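Local coordinates for probable acetyltransferase (PDB 2GE3), which is probably a GNAT-family acetyltransferase that binds acetyl coenzyme A and would pass its acetyl group to an acceptor substrate, at residues 26-29 and 34-37; 91-96 and 100-105. One frame throughout, in Å; residues are numbered along the deposited sequence.

Interactions 1 and 2 face the same acetyl coenzyme A, with centres about 14 Å apart. Interaction 2 (91-96 with 100-105) holds the pyrophosphate and the amides of the pantetheine arm at the end of strand 86-93 and the start of helix 102-117. Interaction 1 (26-29 with 34-37) covers the arm further along, toward the thioester. The two also meet directly: Val-28 CG2 packs 3.7 Å from Ile-93 O, and Leu-35 CD2 lies 3.9 Å from Met-91 O. Together they supply eleven of the 23 residues of the cofactor pocket, one mostly through apolar side chains and the other mostly through backbone polar groups.

Interaction 1: residues 26-29 and 34-37; sequences DAVS and YLSF. With ACO (acetyl coenzyme *a), chain E.
Val-28 and Leu-35 make the apolar part of this contact, their side chains crossing at about a right angle with Val-28 CG1 3.7 Å from Leu-35 CD1. Val-28 sends CG1 out opposite its backbone N (chi1 176°), and this branch meets both the leucine and C6P of the cofactor. The two methyls of Leu-35 divide the work: CD1 turns to the end of helix 18-29, while CD2 reaches S1P of acetyl coenzyme A at 3.5 Å.

Ser-29 and Phe-37 meet through the hydroxyl and the ring. Ser-29 OG approaches the phenyl ring obliquely, 3.0 Å from Phe-37 CE2, and also touches Leu-35 CD1. That hydroxyl is satisfied by Leu-25 O, one turn back along the helix, while its flank lies against the ring and the leucine methyl.

No direct hydrogen bond joins the two segments; water does part of that job. One water donates to Val-28 O and accepts from Tyr-34 N at 2.6 Å, tying the last helical turn to the returning chain. A second lies 2.8 Å from Ser-29 O and 2.9 Å from Phe-37 O.

Toward the cofactor, Tyr-34 lays one ring face over the pantetheine, with C7P off-centre near the rim and 3.5 Å above the plane. Its CB closes on O5P at 3.3 Å. On the outer side, Ser-36 O accepts a hydrogen bond from Thr-82 OG1 of the second subunit, and Arg-80 of that subunit packs on Phe-37.

The end of helix 18-29 and the loop leading to helix 43-55 thus cover the pantetheine, consistent with the variable region between the first two helices of GNAT enzymes. Here the cofactor is met by apolar packing and a ring face, with no hydrogen bond from either segment, and the backbones of loop and helix end are bridged through water.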
loop_
_atom_site.group_PDB
_atom_site.type_symbol
_atom_site.label_atom_id
_atom_site.label_comp_id
_atom_site.label_asym_id
_atom_site.label_seq_id
_atom_site.Cartn_x
_atom_site.Cartn_y
_atom_site.Cartn_z
ATOM N N ASP A 26 1.535 -18.564 10.504
ATOM C CA ASP A 26 1.960 -18.238 11.845
ATOM C C ASP A 26 3.434 -18.633 12.133
ATOM O O ASP A 26 4.186 -17.845 12.735
ATOM C CB ASP A 26 1.004 -18.912 12.817
ATOM C CG ASP A 26 1.099 -18.340 14.188
ATOM O OD1 ASP A 26 0.998 -17.089 14.349
ATOM O OD2 ASP A 26 1.364 -19.157 15.094
ATOM N N ALA A 27 3.831 -19.839 11.704
ATOM C CA ALA A 27 5.231 -20.320 11.787
ATOM C C ALA A 27 6.222 -19.385 11.052
ATOM O O ALA A 27 7.193 -18.960 11.621
ATOM C CB ALA A 27 5.342 -21.740 11.261
ATOM N N VAL A 28 5.982 -19.059 9.792
ATOM C CA VAL A 28 6.866 -18.169 9.042
ATOM C C VAL A 28 6.885 -16.712 9.580
ATOM O O VAL A 28 7.969 -16.053 9.609
ATOM C CB VAL A 28 6.553 -18.222 7.504
ATOM C CG1 VAL A 28 7.358 -17.256 6.725
ATOM C CG2 VAL A 28 6.703 -19.702 6.919
ATOM N N SER A 29 5.726 -16.191 9.998
ATOM C CA SER A 29 5.636 -14.764 10.505
ATOM C C SER A 29 6.462 -14.637 11.785
ATOM O O SER A 29 7.207 -13.614 11.984
ATOM C CB SER A 29 4.212 -14.326 10.794
ATOM O OG SER A 29 3.412 -14.534 9.647
ATOM N N TYR A 34 11.238 -12.147 7.652
ATOM C CA TYR A 34 10.871 -12.024 6.265
ATOM C C TYR A 34 9.562 -11.293 6.017
ATOM O O TYR A 34 9.480 -10.480 5.135
ATOM C CB TYR A 34 10.812 -13.412 5.651
ATOM C CG TYR A 34 11.952 -14.323 6.045
ATOM C CD1 TYR A 34 11.727 -15.401 6.913
ATOM C CD2 TYR A 34 13.258 -14.126 5.547
ATOM C CE1 TYR A 34 12.762 -16.314 7.250
ATOM C CE2 TYR A 34 14.302 -14.988 5.897
ATOM C CZ TYR A 34 14.031 -16.084 6.740
ATOM O OH TYR A 34 15.020 -16.958 7.110
ATOM N N LEU A 35 8.523 -11.589 6.776
ATOM C CA LEU A 35 7.183 -11.051 6.489
ATOM C C LEU A 35 6.942 -9.710 7.149
ATOM O O LEU A 35 7.590 -9.387 8.140
ATOM C CB LEU A 35 6.121 -12.099 6.991
ATOM C CG LEU A 35 6.126 -13.461 6.302
ATOM C CD1 LEU A 35 5.003 -14.401 6.774
ATOM C CD2 LEU A 35 6.135 -13.305 4.798
ATOM N N SER A 36 5.951 -8.996 6.691
ATOM C CA SER A 36 5.596 -7.713 7.309
ATOM C C SER A 36 4.634 -7.788 8.496
ATOM O O SER A 36 4.356 -6.772 9.154
ATOM C CB SER A 36 4.967 -6.734 6.291
ATOM O OG SER A 36 3.604 -7.076 6.045
ATOM N N PHE A 37 4.080 -8.959 8.732
ATOM C CA PHE A 37 3.400 -9.184 9.995
ATOM C C PHE A 37 4.261 -10.144 10.842
ATOM O O PHE A 37 5.039 -10.945 10.292
ATOM C CB PHE A 37 1.946 -9.641 9.759
ATOM C CG PHE A 37 1.830 -10.685 8.764
ATOM C CD1 PHE A 37 2.144 -10.435 7.452
ATOM C CD2 PHE A 37 1.459 -11.953 9.135
ATOM C CE1 PHE A 37 2.065 -11.416 6.524
ATOM C CE2 PHE A 37 1.380 -12.933 8.228
ATOM C CZ PHE A 37 1.667 -12.670 6.909
HETATM N N1A ACO E . 21.386 -15.434 -1.713
HETATM C C2A ACO E . 21.255 -15.354 -3.038
HETATM N N3A ACO E . 20.512 -16.250 -3.712
HETATM C C4A ACO E . 19.904 -17.277 -3.066
HETATM C C5A ACO E . 19.988 -17.408 -1.641
HETATM C C6A ACO E . 20.797 -16.408 -0.954
HETATM N N6A ACO E . 20.865 -16.520 0.437
HETATM N N7A ACO E . 19.319 -18.570 -1.263
HETATM C C8A ACO E . 18.780 -19.119 -2.353
HETATM N N9A ACO E . 19.164 -18.363 -3.417
HETATM C C1B ACO E . 18.746 -18.615 -4.772
HETATM C C2B ACO E . 18.720 -20.070 -5.210
HETATM O O2B ACO E . 20.013 -20.319 -5.803
HETATM C C3B ACO E . 17.556 -19.934 -6.202
HETATM O O3B ACO E . 18.021 -19.215 -7.355
HETATM P P3B ACO E . 18.695 -19.871 -8.702
HETATM O O7A ACO E . 20.059 -20.489 -8.422
HETATM O O8A ACO E . 18.829 -18.551 -9.466
HETATM O O9A ACO E . 17.785 -20.996 -9.068
HETATM C C4B ACO E . 16.560 -18.962 -5.567
HETATM O O4B ACO E . 17.378 -18.113 -4.773
HETATM C C5B ACO E . 15.562 -19.696 -4.627
HETATM O O5B ACO E . 14.600 -20.355 -5.436
HETATM P P1A ACO E . 13.532 -21.344 -4.913
HETATM O O1A ACO E . 12.527 -21.347 -6.002
HETATM O O2A ACO E . 14.437 -22.496 -4.533
HETATM O O3A ACO E . 12.991 -20.527 -3.618
HETATM P P2A ACO E . 12.216 -21.020 -2.352
HETATM O O4A ACO E . 11.473 -22.316 -2.447
HETATM O O5A ACO E . 13.240 -20.910 -1.255
HETATM O O6A ACO E . 11.090 -19.828 -2.206
HETATM C CBP ACO E . 10.950 -17.897 -0.713
HETATM C CCP ACO E . 11.552 -18.476 -2.005
HETATM C CDP ACO E . 11.631 -16.508 -0.477
HETATM C CEP ACO E . 9.431 -17.758 -0.818
HETATM C CAP ACO E . 11.133 -18.849 0.537
HETATM O OAP ACO E . 12.521 -19.033 0.669
HETATM C C9P ACO E . 10.628 -18.411 1.883
HETATM O O9P ACO E . 9.480 -18.691 2.225
HETATM N N8P ACO E . 11.456 -17.737 2.706
HETATM C C7P ACO E . 10.914 -17.209 3.980
HETATM C C6P ACO E . 9.749 -16.256 3.812
HETATM C C5P ACO E . 9.868 -15.161 2.780
HETATM O O5P ACO E . 10.919 -14.569 2.552
HETATM N N4P ACO E . 8.729 -14.819 2.164
HETATM C C3P ACO E . 8.749 -14.036 0.945
HETATM C C2P ACO E . 9.218 -12.636 1.262
HETATM S S1P ACO E . 7.993 -11.793 2.234
HETATM C C ACO E . 8.605 -10.519 1.342
HETATM O O ACO E . 9.126 -10.774 0.291
HETATM C CH3 ACO E . 8.345 -9.145 1.908
HETATM O O HOH W 1 9.350 -13.255 9.112
HETATM O O HOH W 2 7.831 -11.558 10.262
#

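Interaction 2: residues 91-96 and 100-105; sequences MGILPA and KGLGAR. With ACO (acetyl coenzyme *a), chain E.
Ile-93 overlaps the first turn of helix 102-117, its CD1 3.4 Å from Gly-103 N and 3.9 Å from Leu-102 CG. With CG1 beside the backbone N (chi1 -67°) and the chain extended beyond, that methyl also reaches the cofactor phosphate. Selenomethionine Met-91 runs alongside, bent near its tip so that CE comes 3.6 Å from Gly-103 O. At the open end, Lys-100 NZ donates to Ala-96 O at 2.8 Å from above the carbonyl plane, and also bonds Arg-98 O.

Acetyl coenzyme A lies along one side of this junction, its pantetheine beside the strand and its pyrophosphate at the helix start. Along the strand it makes two weak, strongly bent bonds: N4P to Met-91 O at 2.9 Å, and Ile-93 N to O9P at 2.7 Å. The helix start grips the pyrophosphate with straighter ones, Gly-101 N to O2A at 2.8 Å and Gly-103 N to O4A at 2.9 Å, with Ala-104 N bonding O1A. This is the GNAT pyrophosphate loop, RxxGxG from Arg-98 to Gly-103; the positive phi of Gly-101 (91°) suits glycine, Gly-103 lets the diphosphate come close, and the helix dipole would favour its negative charge.

The unit opens the beta-alpha-beta crossover from strand 86-93 through helix 102-117 to strand 121-127, with Leu-102 on strands 9-12 and 68-77 and Ala-104 against helix 131-140.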
loop_
_atom_site.group_PDB
_atom_site.type_symbol
_atom_site.label_atom_id
_atom_site.label_comp_id
_atom_site.label_asym_id
_atom_site.label_seq_id
_atom_site.Cartn_x
_atom_site.Cartn_y
_atom_site.Cartn_z
HETATM N N MSE A 91 3.985 -14.563 -0.072
HETATM C CA MSE A 91 4.282 -15.967 -0.111
HETATM C C MSE A 91 5.243 -16.323 0.987
HETATM O O MSE A 91 5.971 -15.444 1.485
HETATM C CB MSE A 91 4.935 -16.326 -1.418
HETATM C CG MSE A 91 6.247 -15.660 -1.585
HETATM SE SE MSE A 91 6.904 -16.245 -3.441
HETATM C CE MSE A 91 6.479 -18.293 -3.339
ATOM N N GLY A 92 5.269 -17.616 1.303
ATOM C CA GLY A 92 6.082 -18.120 2.404
ATOM C C GLY A 92 6.189 -19.615 2.288
ATOM O O GLY A 92 5.294 -20.296 1.755
ATOM N N ILE A 93 7.264 -20.164 2.819
ATOM C CA ILE A 93 7.493 -21.602 2.768
ATOM C C ILE A 93 8.149 -21.963 4.107
ATOM O O ILE A 93 9.033 -21.233 4.557
ATOM C CB ILE A 93 8.420 -21.966 1.521
ATOM C CG1 ILE A 93 7.693 -21.702 0.197
ATOM C CG2 ILE A 93 8.908 -23.427 1.547
ATOM C CD1 ILE A 93 8.465 -22.081 -1.030
ATOM N N LEU A 94 7.733 -23.095 4.694
ATOM C CA LEU A 94 8.310 -23.647 5.882
ATOM C C LEU A 94 9.812 -23.887 5.645
ATOM O O LEU A 94 10.201 -24.259 4.553
ATOM C CB LEU A 94 7.587 -24.964 6.287
ATOM C CG LEU A 94 6.135 -24.813 6.765
ATOM C CD1 LEU A 94 5.647 -26.112 7.390
ATOM C CD2 LEU A 94 6.001 -23.604 7.729
ATOM N N PRO A 95 10.651 -23.631 6.665
ATOM C CA PRO A 95 12.115 -23.694 6.521
ATOM C C PRO A 95 12.662 -24.971 5.870
ATOM O O PRO A 95 13.568 -24.858 4.994
ATOM C CB PRO A 95 12.626 -23.529 7.957
ATOM C CG PRO A 95 11.545 -22.812 8.718
ATOM C CD PRO A 95 10.225 -23.258 8.038
ATOM N N ALA A 96 12.138 -26.162 6.235
ATOM C CA ALA A 96 12.606 -27.402 5.646
ATOM C C ALA A 96 12.362 -27.479 4.137
ATOM O O ALA A 96 12.968 -28.298 3.457
ATOM C CB ALA A 96 11.860 -28.699 6.322
ATOM N N LYS A 100 14.500 -25.195 -2.758
ATOM C CA LYS A 100 14.436 -26.426 -3.551
ATOM C C LYS A 100 13.563 -26.214 -4.821
ATOM O O LYS A 100 13.089 -27.154 -5.393
ATOM C CB LYS A 100 13.872 -27.567 -2.681
ATOM C CG LYS A 100 14.832 -28.078 -1.530
ATOM C CD LYS A 100 14.120 -29.235 -0.741
ATOM C CE LYS A 100 14.618 -29.394 0.671
ATOM N NZ LYS A 100 14.832 -28.072 1.353
ATOM N N GLY A 101 13.304 -24.980 -5.219
ATOM C CA GLY A 101 12.589 -24.743 -6.452
ATOM C C GLY A 101 11.082 -24.650 -6.265
ATOM O O GLY A 101 10.323 -24.403 -7.237
ATOM N N LEU A 102 10.644 -24.848 -5.032
ATOM C CA LEU A 102 9.224 -24.812 -4.712
ATOM C C LEU A 102 8.552 -23.383 -4.780
ATOM O O LEU A 102 7.399 -23.213 -5.267
ATOM C CB LEU A 102 8.998 -25.442 -3.335
ATOM C CG LEU A 102 7.548 -25.447 -2.856
ATOM C CD1 LEU A 102 6.680 -26.419 -3.836
ATOM C CD2 LEU A 102 7.542 -25.942 -1.421
ATOM N N GLY A 103 9.281 -22.366 -4.361
ATOM C CA GLY A 103 8.788 -21.006 -4.503
ATOM C C GLY A 103 8.608 -20.642 -5.951
ATOM O O GLY A 103 7.650 -19.983 -6.308
ATOM N N ALA A 104 9.565 -21.045 -6.785
ATOM C CA ALA A 104 9.483 -20.801 -8.232
ATOM C C ALA A 104 8.262 -21.433 -8.805
ATOM O O ALA A 104 7.541 -20.772 -9.531
ATOM C CB ALA A 104 10.750 -21.255 -8.917
ATOM N N ARG A 105 7.933 -22.669 -8.369
ATOM C CA ARG A 105 6.736 -23.346 -8.865
ATOM C C ARG A 105 5.453 -22.724 -8.395
ATOM O O ARG A 105 4.525 -22.567 -9.148
ATOM C CB ARG A 105 6.697 -24.855 -8.441
ATOM C CG ARG A 105 7.814 -25.787 -8.948
ATOM C CD ARG A 105 7.231 -27.174 -8.824
ATOM N NE ARG A 105 7.694 -27.901 -7.736
ATOM C CZ ARG A 105 7.006 -28.831 -7.073
ATOM N NH1 ARG A 105 5.726 -29.107 -7.307
ATOM N NH2 ARG A 105 7.647 -29.457 -6.108
HETATM N N1A ACO E . 21.386 -15.434 -1.713
HETATM C C2A ACO E . 21.255 -15.354 -3.038
HETATM N N3A ACO E . 20.512 -16.250 -3.712
HETATM C C4A ACO E . 19.904 -17.277 -3.066
HETATM C C5A ACO E . 19.988 -17.408 -1.641
HETATM C C6A ACO E . 20.797 -16.408 -0.954
HETATM N N6A ACO E . 20.865 -16.520 0.437
HETATM N N7A ACO E . 19.319 -18.570 -1.263
HETATM C C8A ACO E . 18.780 -19.119 -2.353
HETATM N N9A ACO E . 19.164 -18.363 -3.417
HETATM C C1B ACO E . 18.746 -18.615 -4.772
HETATM C C2B ACO E . 18.720 -20.070 -5.210
HETATM O O2B ACO E . 20.013 -20.319 -5.803
HETATM C C3B ACO E . 17.556 -19.934 -6.202
HETATM O O3B ACO E . 18.021 -19.215 -7.355
HETATM P P3B ACO E . 18.695 -19.871 -8.702
HETATM O O7A ACO E . 20.059 -20.489 -8.422
HETATM O O8A ACO E . 18.829 -18.551 -9.466
HETATM O O9A ACO E . 17.785 -20.996 -9.068
HETATM C C4B ACO E . 16.560 -18.962 -5.567
HETATM O O4B ACO E . 17.378 -18.113 -4.773
HETATM C C5B ACO E . 15.562 -19.696 -4.627
HETATM O O5B ACO E . 14.600 -20.355 -5.436
HETATM P P1A ACO E . 13.532 -21.344 -4.913
HETATM O O1A ACO E . 12.527 -21.347 -6.002
HETATM O O2A ACO E . 14.437 -22.496 -4.533
HETATM O O3A ACO E . 12.991 -20.527 -3.618
HETATM P P2A ACO E . 12.216 -21.020 -2.352
HETATM O O4A ACO E . 11.473 -22.316 -2.447
HETATM O O5A ACO E . 13.240 -20.910 -1.255
HETATM O O6A ACO E . 11.090 -19.828 -2.206
HETATM C CBP ACO E . 10.950 -17.897 -0.713
HETATM C CCP ACO E . 11.552 -18.476 -2.005
HETATM C CDP ACO E . 11.631 -16.508 -0.477
HETATM C CEP ACO E . 9.431 -17.758 -0.818
HETATM C CAP ACO E . 11.133 -18.849 0.537
HETATM O OAP ACO E . 12.521 -19.033 0.669
HETATM C C9P ACO E . 10.628 -18.411 1.883
HETATM O O9P ACO E . 9.480 -18.691 2.225
HETATM N N8P ACO E . 11.456 -17.737 2.706
HETATM C C7P ACO E . 10.914 -17.209 3.980
HETATM C C6P ACO E . 9.749 -16.256 3.812
HETATM C C5P ACO E . 9.868 -15.161 2.780
HETATM O O5P ACO E . 10.919 -14.569 2.552
HETATM N N4P ACO E . 8.729 -14.819 2.164
HETATM C C3P ACO E . 8.749 -14.036 0.945
HETATM C C2P ACO E . 9.218 -12.636 1.262
HETATM S S1P ACO E . 7.993 -11.793 2.234
HETATM C C ACO E . 8.605 -10.519 1.342
HETATM O O ACO E . 9.126 -10.774 0.291
HETATM C CH3 ACO E . 8.345 -9.145 1.908
#